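Local coordinates for protein methylenetetrahydrofolate--tRNA-(uracil-5-)-methyltransferase trmFO (Thermus thermophilus, PDB 3G5S) that uses FAD, methylenetetrahydrofolate and NAD(P)H to methylate C5 of uridine 54 in tRNAs, forming 5-methyluridine, at residues 169-175 with 187-191; 81-85 with 98-102; 120-124 with 138-144; 359-364 with 431-435; 61-67 with 394-398. All blocks are in the same frame, centred on the assembly; numbering follows the deposited sequence. Where two conformers were deposited one is given.

Interaction 1. Residues 169-175 with 187-191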
# COMPACT_ATOMS: atom_id res chain seq x y z
N ILE A 169 -21.85 1.28 -3.70
CA ILE A 169 -22.70 1.91 -2.70
C ILE A 169 -24.11 2.14 -3.23
O ILE A 169 -24.30 2.58 -4.37
CB ILE A 169 -22.12 3.27 -2.27
CG1 ILE A 169 -20.69 3.11 -1.74
CG2 ILE A 169 -23.01 3.93 -1.22
CD1 ILE A 169 -19.96 4.43 -1.52
N ASP A 170 -25.11 1.81 -2.41
CA ASP A 170 -26.50 2.10 -2.73
C ASP A 170 -26.80 3.53 -2.29
O ASP A 170 -27.08 3.77 -1.11
CB ASP A 170 -27.42 1.10 -2.05
CG ASP A 170 -28.89 1.42 -2.22
OD1 ASP A 170 -29.24 2.36 -2.96
OD2 ASP A 170 -29.71 0.71 -1.60
N LEU A 171 -26.74 4.46 -3.23
CA LEU A 171 -26.85 5.88 -2.91
C LEU A 171 -28.24 6.28 -2.41
O LEU A 171 -28.41 7.36 -1.85
CB LEU A 171 -26.43 6.73 -4.11
CG LEU A 171 -24.98 6.55 -4.56
CD1 LEU A 171 -24.74 7.26 -5.88
CD2 LEU A 171 -24.01 7.04 -3.50
N THR A 172 -29.23 5.42 -2.61
CA THR A 172 -30.58 5.75 -2.13
C THR A 172 -30.66 5.69 -0.61
O THR A 172 -31.67 6.10 -0.03
CB THR A 172 -31.66 4.82 -2.73
OG1 THR A 172 -31.53 3.51 -2.17
CG2 THR A 172 -31.55 4.74 -4.25
N LYS A 173 -29.61 5.19 0.03
CA LYS A 173 -29.60 5.08 1.49
C LYS A 173 -28.56 6.01 2.12
O LYS A 173 -28.23 5.88 3.30
CB LYS A 173 -29.36 3.63 1.90
CG LYS A 173 -30.51 2.71 1.52
CD LYS A 173 -30.22 1.25 1.86
CE LYS A 173 -31.35 0.35 1.39
NZ LYS A 173 -32.66 0.71 2.02
N CYS A 174 -28.06 6.95 1.33
CA CYS A 174 -27.09 7.92 1.83
C CYS A 174 -27.48 9.34 1.45
O CYS A 174 -28.32 9.56 0.58
CB CYS A 174 -25.71 7.67 1.24
SG CYS A 174 -25.20 5.97 1.06
N PHE A 175 -26.83 10.31 2.08
CA PHE A 175 -26.94 11.70 1.66
C PHE A 175 -25.58 12.39 1.73
O PHE A 175 -24.80 12.13 2.64
CB PHE A 175 -28.02 12.45 2.45
CG PHE A 175 -27.77 12.55 3.94
CD1 PHE A 175 -28.19 11.54 4.80
CD2 PHE A 175 -27.17 13.67 4.47
CE1 PHE A 175 -27.98 11.64 6.17
CE2 PHE A 175 -26.96 13.78 5.83
CZ PHE A 175 -27.36 12.76 6.68
N LEU A 187 -20.16 11.39 2.25
CA LEU A 187 -21.37 10.59 2.12
C LEU A 187 -21.76 10.11 3.51
O LEU A 187 -20.92 9.62 4.26
CB LEU A 187 -21.14 9.39 1.19
CG LEU A 187 -21.46 9.61 -0.28
CD1 LEU A 187 -21.04 8.40 -1.10
CD2 LEU A 187 -22.95 9.88 -0.46
N ASN A 188 -23.03 10.27 3.85
CA ASN A 188 -23.51 9.91 5.18
C ASN A 188 -24.53 8.80 5.08
O ASN A 188 -25.48 8.91 4.32
CB ASN A 188 -24.13 11.13 5.85
CG ASN A 188 -23.16 12.29 5.96
OD1 ASN A 188 -22.32 12.31 6.86
ND2 ASN A 188 -23.25 13.24 5.04
N CYS A 189 -24.31 7.73 5.84
CA CYS A 189 -25.21 6.58 5.87
C CYS A 189 -25.95 6.60 7.20
O CYS A 189 -25.41 6.14 8.20
CB CYS A 189 -24.42 5.28 5.75
SG CYS A 189 -23.38 5.16 4.28
N PRO A 190 -27.18 7.15 7.22
CA PRO A 190 -27.90 7.23 8.49
C PRO A 190 -28.46 5.88 8.96
O PRO A 190 -28.83 5.03 8.14
CB PRO A 190 -29.03 8.21 8.20
CG PRO A 190 -29.26 8.11 6.73
CD PRO A 190 -27.92 7.79 6.12
N MSE A 191 -28.54 5.74 10.27
CA MSE A 191 -28.92 4.51 10.93
C MSE A 191 -29.95 4.83 12.01
O MSE A 191 -29.87 5.88 12.66
CB MSE A 191 -27.69 3.93 11.60
CG MSE A 191 -27.71 2.45 11.70
SE MSE A 191 -25.94 1.88 12.15
CE MSE A 191 -25.00 2.59 10.67
O HOH W 1 -29.78 5.02 5.39

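Interaction 2. Residues 81-85 with 98-102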
# COMPACT_ATOMS: atom_id res chain seq x y z
N ALA A 81 12.77 -15.13 -8.07
CA ALA A 81 12.97 -15.87 -6.83
C ALA A 81 11.71 -16.59 -6.42
O ALA A 81 11.76 -17.74 -5.98
CB ALA A 81 13.41 -14.92 -5.73
N ALA A 82 10.57 -15.92 -6.55
CA ALA A 82 9.30 -16.53 -6.17
C ALA A 82 8.95 -17.72 -7.06
O ALA A 82 8.49 -18.76 -6.59
CB ALA A 82 8.20 -15.50 -6.20
N ASP A 83 9.17 -17.56 -8.36
CA ASP A 83 8.87 -18.63 -9.31
C ASP A 83 9.74 -19.86 -9.05
O ASP A 83 9.28 -20.99 -9.20
CB ASP A 83 9.03 -18.12 -10.75
CG ASP A 83 7.88 -17.22 -11.19
OD1 ASP A 83 6.75 -17.38 -10.68
OD2 ASP A 83 8.09 -16.36 -12.06
N LEU A 84 10.98 -19.63 -8.64
CA LEU A 84 11.90 -20.73 -8.36
C LEU A 84 11.67 -21.35 -6.98
O LEU A 84 12.01 -22.52 -6.76
CB LEU A 84 13.35 -20.27 -8.51
CG LEU A 84 13.77 -19.89 -9.93
CD1 LEU A 84 15.13 -19.19 -9.94
CD2 LEU A 84 13.78 -21.11 -10.85
N ALA A 85 11.11 -20.58 -6.05
CA ALA A 85 10.91 -21.03 -4.68
C ALA A 85 9.45 -21.37 -4.41
O ALA A 85 9.05 -21.58 -3.26
CB ALA A 85 11.39 -19.96 -3.70
N GLU A 98 13.31 -19.27 2.82
CA GLU A 98 14.77 -19.34 2.78
C GLU A 98 15.31 -19.46 1.35
O GLU A 98 16.33 -18.87 1.02
CB GLU A 98 15.27 -20.50 3.65
CG GLU A 98 16.79 -20.56 3.80
CD GLU A 98 17.46 -21.28 2.64
OE1 GLU A 98 16.87 -22.24 2.10
OE2 GLU A 98 18.60 -20.89 2.28
N GLU A 99 14.63 -20.23 0.50
CA GLU A 99 15.06 -20.34 -0.89
C GLU A 99 14.85 -19.03 -1.63
O GLU A 99 15.65 -18.64 -2.49
CB GLU A 99 14.29 -21.46 -1.60
CG GLU A 99 14.74 -22.86 -1.22
CD GLU A 99 13.81 -23.93 -1.76
OE1 GLU A 99 12.97 -23.62 -2.63
OE2 GLU A 99 13.92 -25.09 -1.31
N PHE A 100 13.77 -18.33 -1.29
CA PHE A 100 13.46 -17.03 -1.87
C PHE A 100 14.55 -16.02 -1.54
O PHE A 100 15.16 -15.43 -2.44
CB PHE A 100 12.09 -16.58 -1.34
CG PHE A 100 11.69 -15.19 -1.73
CD1 PHE A 100 11.89 -14.13 -0.85
CD2 PHE A 100 11.06 -14.93 -2.94
CE1 PHE A 100 11.51 -12.85 -1.19
CE2 PHE A 100 10.67 -13.66 -3.27
CZ PHE A 100 10.90 -12.61 -2.40
N SER A 101 14.82 -15.81 -0.25
CA SER A 101 15.79 -14.79 0.13
C SER A 101 17.21 -15.22 -0.23
O SER A 101 18.06 -14.38 -0.52
CB SER A 101 15.68 -14.47 1.62
OG SER A 101 16.19 -15.54 2.39
N GLY A 102 17.46 -16.53 -0.22
CA GLY A 102 18.77 -17.03 -0.59
C GLY A 102 19.13 -16.71 -2.03
O GLY A 102 20.24 -16.27 -2.32
O HOH W 2 14.34 -18.77 -5.27
O HOH W 3 14.26 -23.02 -4.88

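Interaction 3. Residues 120-124 with 138-144. With FAD (flavin-adenine dinucleotide), chain B.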
# COMPACT_ATOMS: atom_id res chain seq x y z
N GLU A 120 24.03 0.90 9.57
CA GLU A 120 22.81 1.68 9.67
C GLU A 120 23.05 3.06 9.09
O GLU A 120 23.99 3.75 9.49
CB GLU A 120 22.38 1.84 11.13
CG GLU A 120 21.11 2.66 11.24
CD GLU A 120 20.86 3.24 12.61
OE1 GLU A 120 21.74 3.15 13.49
OE2 GLU A 120 19.76 3.82 12.79
N VAL A 121 22.21 3.46 8.15
CA VAL A 121 22.26 4.81 7.60
C VAL A 121 21.45 5.72 8.51
O VAL A 121 20.28 5.47 8.76
CB VAL A 121 21.71 4.82 6.16
CG1 VAL A 121 21.57 6.24 5.64
CG2 VAL A 121 22.61 3.99 5.26
N ARG A 122 22.09 6.76 9.02
CA ARG A 122 21.46 7.60 10.03
C ARG A 122 21.10 8.99 9.52
O ARG A 122 20.43 9.75 10.21
CB ARG A 122 22.36 7.72 11.26
CG ARG A 122 22.65 6.38 11.94
CD ARG A 122 23.66 6.52 13.08
NE ARG A 122 23.14 7.32 14.18
CZ ARG A 122 22.32 6.86 15.12
NH1 ARG A 122 21.93 5.59 15.09
NH2 ARG A 122 21.89 7.66 16.08
N GLU A 123 21.59 9.34 8.33
CA GLU A 123 21.28 10.62 7.71
C GLU A 123 21.00 10.34 6.25
O GLU A 123 21.48 9.36 5.70
CB GLU A 123 22.46 11.58 7.83
CG GLU A 123 22.91 11.85 9.26
CD GLU A 123 21.97 12.77 10.02
OE1 GLU A 123 21.08 13.38 9.41
OE2 GLU A 123 22.13 12.90 11.25
N ILE A 124 20.22 11.20 5.62
CA ILE A 124 19.92 11.03 4.21
C ILE A 124 21.20 11.17 3.40
O ILE A 124 21.84 12.22 3.44
CB ILE A 124 18.88 12.05 3.74
CG1 ILE A 124 17.58 11.89 4.53
CG2 ILE A 124 18.62 11.89 2.25
CD1 ILE A 124 16.64 13.07 4.38
N SER A 138 14.80 2.52 10.75
CA SER A 138 15.48 2.83 12.00
C SER A 138 15.09 4.22 12.50
O SER A 138 14.79 5.13 11.72
CB SER A 138 16.99 2.72 11.86
OG SER A 138 17.52 3.89 11.27
N GLU A 139 15.09 4.37 13.82
CA GLU A 139 14.70 5.61 14.44
C GLU A 139 15.52 6.80 13.92
O GLU A 139 14.97 7.86 13.65
CB GLU A 139 14.85 5.50 15.96
CG GLU A 139 14.54 6.77 16.72
CD GLU A 139 14.68 6.58 18.22
OE1 GLU A 139 14.23 5.53 18.72
OE2 GLU A 139 15.24 7.47 18.89
N ALA A 140 16.83 6.61 13.78
CA ALA A 140 17.69 7.70 13.34
C ALA A 140 17.30 8.20 11.95
O ALA A 140 17.23 9.41 11.71
CB ALA A 140 19.16 7.29 13.37
N LEU A 141 17.03 7.28 11.03
CA LEU A 141 16.67 7.72 9.69
C LEU A 141 15.29 8.36 9.66
O LEU A 141 15.06 9.34 8.94
CB LEU A 141 16.77 6.59 8.68
CG LEU A 141 16.61 7.04 7.22
CD1 LEU A 141 17.74 7.98 6.80
CD2 LEU A 141 16.56 5.83 6.31
N ALA A 142 14.36 7.83 10.45
CA ALA A 142 13.04 8.45 10.56
C ALA A 142 13.18 9.89 11.07
O ALA A 142 12.54 10.81 10.56
CB ALA A 142 12.13 7.64 11.48
N GLU A 143 14.04 10.10 12.06
CA GLU A 143 14.27 11.45 12.57
C GLU A 143 14.85 12.36 11.49
O GLU A 143 14.48 13.52 11.38
CB GLU A 143 15.20 11.41 13.79
CG GLU A 143 14.56 10.84 15.04
CD GLU A 143 13.40 11.69 15.52
OE1 GLU A 143 13.55 12.93 15.60
OE2 GLU A 143 12.33 11.12 15.83
N ALA A 144 15.77 11.82 10.69
CA ALA A 144 16.36 12.59 9.61
C ALA A 144 15.32 13.00 8.57
O ALA A 144 15.33 14.12 8.06
CB ALA A 144 17.49 11.80 8.96
PA FAD B . 11.64 -4.41 4.50
O1A FAD B . 11.34 -4.42 5.97
O2A FAD B . 11.46 -5.68 3.73
O5B FAD B . 13.12 -3.89 4.22
C5B FAD B . 13.64 -2.75 4.87
C4B FAD B . 15.11 -3.01 5.12
O4B FAD B . 15.73 -1.82 5.58
C3B FAD B . 15.33 -4.06 6.22
O3B FAD B . 16.20 -5.08 5.77
C2B FAD B . 15.93 -3.26 7.38
O2B FAD B . 16.84 -3.98 8.18
C1B FAD B . 16.62 -2.13 6.65
N9A FAD B . 16.82 -0.86 7.37
C8A FAD B . 15.90 -0.16 8.10
N7A FAD B . 16.46 1.00 8.51
C5A FAD B . 17.73 1.04 8.03
C6A FAD B . 18.76 1.97 8.13
N6A FAD B . 18.57 3.19 8.64
N1A FAD B . 19.95 1.69 7.50
C2A FAD B . 20.15 0.52 6.81
N3A FAD B . 19.13 -0.41 6.71
C4A FAD B . 17.96 -0.13 7.32
N1 FAD B . 3.48 -8.01 3.87
C2 FAD B . 2.76 -8.95 3.17
O2 FAD B . 2.55 -8.80 1.97
N3 FAD B . 2.29 -10.07 3.83
C4 FAD B . 2.51 -10.28 5.18
O4 FAD B . 2.08 -11.29 5.73
C4X FAD B . 3.24 -9.32 5.87
N5 FAD B . 3.49 -9.47 7.22
C5X FAD B . 4.22 -8.51 7.89
C6 FAD B . 4.47 -8.68 9.25
C7 FAD B . 5.20 -7.72 9.95
C7M FAD B . 5.47 -7.91 11.42
C8 FAD B . 5.67 -6.60 9.29
C8M FAD B . 6.46 -5.56 10.04
C9 FAD B . 5.42 -6.43 7.93
C9A FAD B . 4.69 -7.38 7.22
N10 FAD B . 4.43 -7.20 5.87
C10 FAD B . 3.71 -8.19 5.21
C1' FAD B . 4.34 -5.80 5.31
C2' FAD B . 5.33 -5.50 4.18
O2' FAD B . 4.85 -5.93 2.91
C3' FAD B . 6.72 -6.08 4.46
O3' FAD B . 7.21 -5.41 5.61
C4' FAD B . 7.70 -5.89 3.31
O4' FAD B . 8.86 -6.65 3.60
C5' FAD B . 8.04 -4.43 3.07
O5' FAD B . 9.14 -4.33 2.19
P FAD B . 10.18 -3.12 2.36
O1P FAD B . 9.46 -1.81 2.31
O2P FAD B . 11.27 -3.35 1.37
O3P FAD B . 10.71 -3.26 3.87
O HOH W 4 18.45 4.41 14.93
O HOH W 5 19.24 11.17 12.50

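Interaction 4. Residues 359-364 with 431-435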
# COMPACT_ATOMS: atom_id res chain seq x y z
N ARG A 359 17.88 5.96 -14.53
CA ARG A 359 17.70 6.96 -15.58
C ARG A 359 18.32 8.30 -15.21
O ARG A 359 18.99 8.94 -16.02
CB ARG A 359 16.23 7.08 -15.97
CG ARG A 359 15.72 5.82 -16.70
CD ARG A 359 14.22 5.87 -16.99
NE ARG A 359 13.85 7.02 -17.81
CZ ARG A 359 13.95 7.06 -19.14
NH1 ARG A 359 13.61 8.16 -19.79
NH2 ARG A 359 14.38 6.00 -19.81
N LYS A 360 18.14 8.71 -13.95
CA LYS A 360 18.77 9.95 -13.45
C LYS A 360 20.29 9.91 -13.59
O LYS A 360 20.93 10.90 -13.99
CB LYS A 360 18.41 10.13 -11.98
CG LYS A 360 18.70 11.52 -11.43
CD LYS A 360 17.84 12.55 -12.15
CE LYS A 360 17.36 13.65 -11.19
NZ LYS A 360 18.31 14.77 -11.00
N ALA A 361 20.85 8.77 -13.23
CA ALA A 361 22.29 8.55 -13.33
C ALA A 361 22.77 8.69 -14.78
O ALA A 361 23.92 9.08 -15.03
CB ALA A 361 22.68 7.21 -12.75
N LEU A 362 21.89 8.35 -15.71
CA LEU A 362 22.15 8.39 -17.15
C LEU A 362 21.75 9.73 -17.77
O LEU A 362 21.87 9.93 -18.98
CB LEU A 362 21.40 7.25 -17.85
CG LEU A 362 21.86 5.84 -17.48
CD1 LEU A 362 20.93 4.80 -18.08
CD2 LEU A 362 23.29 5.60 -17.93
N GLY A 363 21.28 10.66 -16.94
CA GLY A 363 20.87 11.97 -17.40
C GLY A 363 19.53 12.00 -18.12
O GLY A 363 19.27 12.91 -18.92
N LEU A 364 18.67 11.04 -17.82
CA LEU A 364 17.39 10.90 -18.49
C LEU A 364 16.23 11.17 -17.54
O LEU A 364 16.32 10.90 -16.34
CB LEU A 364 17.26 9.49 -19.06
CG LEU A 364 18.38 9.07 -20.00
CD1 LEU A 364 18.27 7.59 -20.33
CD2 LEU A 364 18.38 9.91 -21.27
N LEU A 431 10.51 1.96 -23.34
CA LEU A 431 11.61 2.48 -22.53
C LEU A 431 12.94 2.52 -23.28
O LEU A 431 13.33 1.55 -23.92
CB LEU A 431 11.80 1.64 -21.27
CG LEU A 431 10.67 1.64 -20.25
CD1 LEU A 431 10.99 0.61 -19.18
CD2 LEU A 431 10.45 3.02 -19.64
N ASN A 432 13.63 3.65 -23.17
CA ASN A 432 14.95 3.81 -23.77
C ASN A 432 15.86 4.54 -22.80
O ASN A 432 15.61 5.71 -22.48
CB ASN A 432 14.84 4.58 -25.09
CG ASN A 432 16.12 4.56 -25.88
OD1 ASN A 432 17.14 4.03 -25.43
ND2 ASN A 432 16.09 5.14 -27.07
N PRO A 433 16.92 3.88 -22.32
CA PRO A 433 17.37 2.53 -22.69
C PRO A 433 16.40 1.45 -22.22
O PRO A 433 15.70 1.63 -21.23
CB PRO A 433 18.69 2.39 -21.92
CG PRO A 433 18.48 3.25 -20.72
CD PRO A 433 17.81 4.46 -21.30
N PRO A 434 16.36 0.32 -22.94
CA PRO A 434 15.46 -0.78 -22.57
C PRO A 434 16.07 -1.60 -21.44
O PRO A 434 17.28 -1.58 -21.24
CB PRO A 434 15.44 -1.63 -23.84
CG PRO A 434 16.80 -1.40 -24.43
CD PRO A 434 17.02 0.07 -24.23
N LEU A 435 15.22 -2.30 -20.70
CA LEU A 435 15.70 -3.30 -19.77
C LEU A 435 16.21 -4.46 -20.62
O LEU A 435 15.47 -5.01 -21.43
CB LEU A 435 14.57 -3.75 -18.85
CG LEU A 435 14.07 -2.64 -17.92
CD1 LEU A 435 12.63 -2.90 -17.51
CD2 LEU A 435 14.98 -2.49 -16.70
O HOH W 6 15.17 3.30 -19.23

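Interaction 5. Residues 61-67 with 394-398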
# COMPACT_ATOMS: atom_id res chain seq x y z
N THR A 61 -8.37 -12.79 -11.89
CA THR A 61 -9.36 -11.97 -11.21
C THR A 61 -8.76 -11.24 -10.01
O THR A 61 -9.47 -10.51 -9.31
CB THR A 61 -10.53 -12.81 -10.70
OG1 THR A 61 -10.04 -13.78 -9.77
CG2 THR A 61 -11.22 -13.52 -11.86
N ASN A 62 -7.45 -11.41 -9.78
CA ASN A 62 -6.79 -10.84 -8.61
C ASN A 62 -5.87 -9.68 -8.97
O ASN A 62 -5.01 -9.81 -9.83
CB ASN A 62 -5.95 -11.90 -7.89
CG ASN A 62 -6.79 -12.97 -7.25
OD1 ASN A 62 -7.69 -12.68 -6.46
ND2 ASN A 62 -6.49 -14.22 -7.57
N ALA A 63 -6.06 -8.54 -8.31
CA ALA A 63 -5.20 -7.38 -8.54
C ALA A 63 -3.73 -7.71 -8.30
O ALA A 63 -2.85 -7.25 -9.04
CB ALA A 63 -5.64 -6.23 -7.67
N LYS A 64 -3.44 -8.49 -7.26
CA LYS A 64 -2.07 -8.91 -7.01
C LYS A 64 -1.57 -9.84 -8.11
O LYS A 64 -0.38 -9.85 -8.44
CB LYS A 64 -1.96 -9.56 -5.63
CG LYS A 64 -2.02 -8.55 -4.47
CD LYS A 64 -1.95 -9.22 -3.11
CE LYS A 64 -2.02 -8.21 -1.98
NZ LYS A 64 -0.71 -7.56 -1.69
N GLY A 65 -2.48 -10.62 -8.70
CA GLY A 65 -2.13 -11.46 -9.83
C GLY A 65 -1.68 -10.65 -11.03
O GLY A 65 -0.72 -11.01 -11.71
N LEU A 66 -2.37 -9.54 -11.29
CA LEU A 66 -1.92 -8.65 -12.35
C LEU A 66 -0.54 -8.08 -12.03
O LEU A 66 0.34 -8.05 -12.88
CB LEU A 66 -2.92 -7.53 -12.59
CG LEU A 66 -2.48 -6.44 -13.56
CD1 LEU A 66 -2.06 -7.00 -14.91
CD2 LEU A 66 -3.55 -5.37 -13.72
N LEU A 67 -0.35 -7.62 -10.80
CA LEU A 67 0.95 -7.04 -10.44
C LEU A 67 2.07 -8.07 -10.56
O LEU A 67 3.18 -7.75 -11.01
CB LEU A 67 0.88 -6.43 -9.04
CG LEU A 67 2.12 -5.64 -8.59
CD1 LEU A 67 2.46 -4.52 -9.55
CD2 LEU A 67 1.89 -5.07 -7.20
N TYR A 394 -2.37 -1.01 -0.74
CA TYR A 394 -1.97 -2.23 -1.43
C TYR A 394 -2.72 -2.37 -2.76
O TYR A 394 -3.67 -1.64 -3.02
CB TYR A 394 -2.09 -3.46 -0.55
CG TYR A 394 -3.46 -3.83 -0.01
CD1 TYR A 394 -3.75 -3.70 1.34
CD2 TYR A 394 -4.42 -4.40 -0.83
CE1 TYR A 394 -4.98 -4.09 1.85
CE2 TYR A 394 -5.67 -4.79 -0.33
CZ TYR A 394 -5.94 -4.63 1.01
OH TYR A 394 -7.15 -5.02 1.54
N ALA A 395 -2.27 -3.30 -3.60
CA ALA A 395 -2.86 -3.47 -4.92
C ALA A 395 -4.32 -3.91 -4.82
O ALA A 395 -4.65 -4.83 -4.09
CB ALA A 395 -2.08 -4.49 -5.71
N ASN A 396 -5.18 -3.25 -5.59
CA ASN A 396 -6.60 -3.59 -5.64
C ASN A 396 -7.20 -3.00 -6.91
O ASN A 396 -6.62 -2.10 -7.52
CB ASN A 396 -7.34 -3.08 -4.39
CG ASN A 396 -7.38 -1.57 -4.32
OD1 ASN A 396 -6.50 -0.93 -3.73
ND2 ASN A 396 -8.38 -0.98 -4.95
N TRP A 397 -8.35 -3.52 -7.31
CA TRP A 397 -8.96 -3.12 -8.57
C TRP A 397 -9.50 -1.69 -8.59
O TRP A 397 -9.76 -1.16 -9.66
CB TRP A 397 -10.05 -4.10 -8.99
CG TRP A 397 -9.53 -5.45 -9.36
CD1 TRP A 397 -9.86 -6.64 -8.78
CD2 TRP A 397 -8.62 -5.77 -10.43
NE1 TRP A 397 -9.21 -7.67 -9.41
CE2 TRP A 397 -8.44 -7.16 -10.42
CE3 TRP A 397 -7.93 -5.00 -11.38
CZ2 TRP A 397 -7.61 -7.81 -11.34
CZ3 TRP A 397 -7.10 -5.65 -12.29
CH2 TRP A 397 -6.95 -7.04 -12.26
N GLY A 398 -9.66 -1.06 -7.43
CA GLY A 398 -10.08 0.33 -7.40
C GLY A 398 -9.06 1.31 -7.96
O GLY A 398 -9.40 2.45 -8.27

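Interaction 1. Residues 169-175 with 187-191
This is an antiparallel edge pairing, in which the end of the loop 169-175 becomes the outermost strand of an antiparallel sheet beside strand 187-191. F175 and N188 form a hydrogen-bonded pair: F175 N donates to N188 O at 3.0 Å, and N188 N to F175 O at 2.8 Å. The same carbonyl, F175 O, also accepts from N188 ND2 at 3.1 Å, a use of the amide that a hydrophobic residue could not match; N188 OD1 turns to Q261. Both side chains lie on one face, where N188 CB sits 3.8 Å from the centroid of the F175 ring, a CH-pi contact, while P190 CG meets the ring edge. P190 has no N-H to offer K173 O, which lies 3.4 Å from P190 CD; a water bridges K173 O and P190 O. L187 packs its CD1 against I169 CD1 and L171 CD2, both at 4.1 Å. Before the strand, D170 OD1 accepts from T172 N, giving an Asx turn that leads into a short edge strand.

Interaction 2. Residues 81-85 with 98-102
F100, A85 and A81 carry most of this contact between helix 77-84 and helix 97-109. The flat F100 ring reaches across to the first helix, where F100 CD2 lies 3.6 Å from A81 CB and, at the ring edge, 3.8 Å from A82 N. Alanine suits position 81 because a methyl group lets the backbones come close, the CA atoms of A81 and F100 being 5.1 Å apart. A85, where the chain leaves helical geometry, points its CB at F100 N (3.8 Å) and at E99 CB (3.9 Å). The two helices are linked through the short strands 86-87 and 92-95, within the FAD-binding part of the protein, and V95 also touches F100. The F100 side chain is about 4 Å from that of L11, in the predicted FAD-binding glycine-rich loop. No direct hydrogen bond crosses. One water donates to A81 O (2.9 Å) and E99 O (3.1 Å), another to L84 O (3.0 Å) and E99 OE1 (2.7 Å), where the long side chain of the exposed E99 brings its carboxylate to the water.

Interaction 3. Residues 120-124 with 138-144
Here the loop 120-124 and the start of helix 139-149 enclose the adenine of FAD, at the nucleotide-binding end of a Rossmann-type domain. S138 comes first, at the N-cap. S138 N donates to FAD N7A at 3.2 Å, while the hydroxyl does two jobs suited to a small polar side chain: S138 OG donates to E120 OE2 at 2.7 Å and accepts a weak capping bond from L141 N at 3.4 Å. Next, A140 places its small methyl over one face of the R122 guanidinium, A140 CB lying 3.6 Å from R122 CZ; that flat group is held by a salt bridge from R122 NH1 to E120 OE1 at 2.9 Å. Water links the polar backbone of this turn to the loop, one molecule joining A140 N to E120 OE2 and another joining A140 O to R122 O. L141 follows on the inner side, its CB 3.7 Å from V121 O and its CD1 4.4 Å from V121 CG1, an apolar lining beside the adenine. One turn later A144 offers its CB to R122 O at 3.8 Å and to I124 CG1 at 4.4 Å; E123, whose carboxylate pairs with R147, also passes by. V121 reads the adenine edge through its backbone: V121 N donates to FAD N1A, and FAD N6A donates to V121 O, each at 2.9 Å.

Interaction 4. Residues 359-364 with 431-435
The first segment is the tail of helix 343-361 and the turn that ends it; the second is an extended, irregular run following helix 409-429. G363 has positive phi (76°), a conformation that favours glycine, and two bonds return to the last helical turn: L364 N donates to R359 O at 2.8 Å and G363 N to K360 O at 3.0 Å. This is a Schellman motif, which closes the helix and turns the chain so that L362 and L364 both point toward the second segment. In that segment a cis peptide bond precedes P433, a conformation far more accessible to proline than to other residues. The backbones stay well apart, with R359 and P433 CA atoms 8.4 Å from each other, so side chains must span the gap. The contact thereby joins the C-terminal ends of two long helices at the protein surface. R359 has the length for this: its NH2 donates to N432 O at 3.0 Å, and a water bridges R359 NH2 (2.9 Å) to P433 O (2.7 Å). The same guanidinium group is also held by its own side of the contact, R359 NE donating to P365 O. Beside this polar link the P433 ring receives two leucines: L364 CD1 approaches P433 CD at 3.3 Å, and L362 CD1 lies 3.9 Å from P433 CG, branched apolar chains packing against the proline ring.

Interaction 5. Residues 61-67 with 394-398
A63 and W397 form the apolar centre of this buried contact. The indole lies against the first turn of helix 63-74, with A63 CA over its six-membered ring, 3.9 Å from the centroid, a CH-pi contact possible because alanine keeps the helix surface low. A63 CB also lies 3.5 Å from N396 CA, and the A63 and N396 CA atoms are only 5.0 Å apart. L66 CD2 reaches W397 CZ3 at 3.8 Å, while one helical turn on from A63, L67 CD2 meets A395 CB at 4.3 Å; these branched side chains fill what small alanines cannot. The arrangement packs a helix N-terminus against an irregular loop between helices 374-384 and 409-429, bringing together parts of the chain far apart in sequence, and M374 closes over A63, L66, A395 and W397. Further out, the aliphatic part of K64 is used, its CG lying 4.2 Å from A395 CB, whereas its charged NZ forms a salt bridge with E345, whose carboxylate also accepts from A395 N. At the polar edge, just ahead of the N-cap residue N62, the indole satisfies its single polar atom: W397 NE1 donates to T61 O at 2.9 Å.

How the interactions relate
Interaction 3 touches the cofactor directly, at the adenine of FAD, while interactions 2 and 5 stand a little back from it: the F100 side chain is about 8 Å from the nearest FAD atom and that of K64 about 5 Å. Helices 63-74 and 77-84 follow each other in the chain, and interactions 5 and 2 approach to about 10 Å between nearest atoms without touching. Helix 343-361 relates interactions 4 and 5, supplying R359 to one and E345, the partner of K64, beside the other; their centres are 28 Å apart. Interaction 1 is remote, in the antiparallel sheet, 45 Å centre to centre from interaction 3, with the N188 side chain about 13 Å from glutathione.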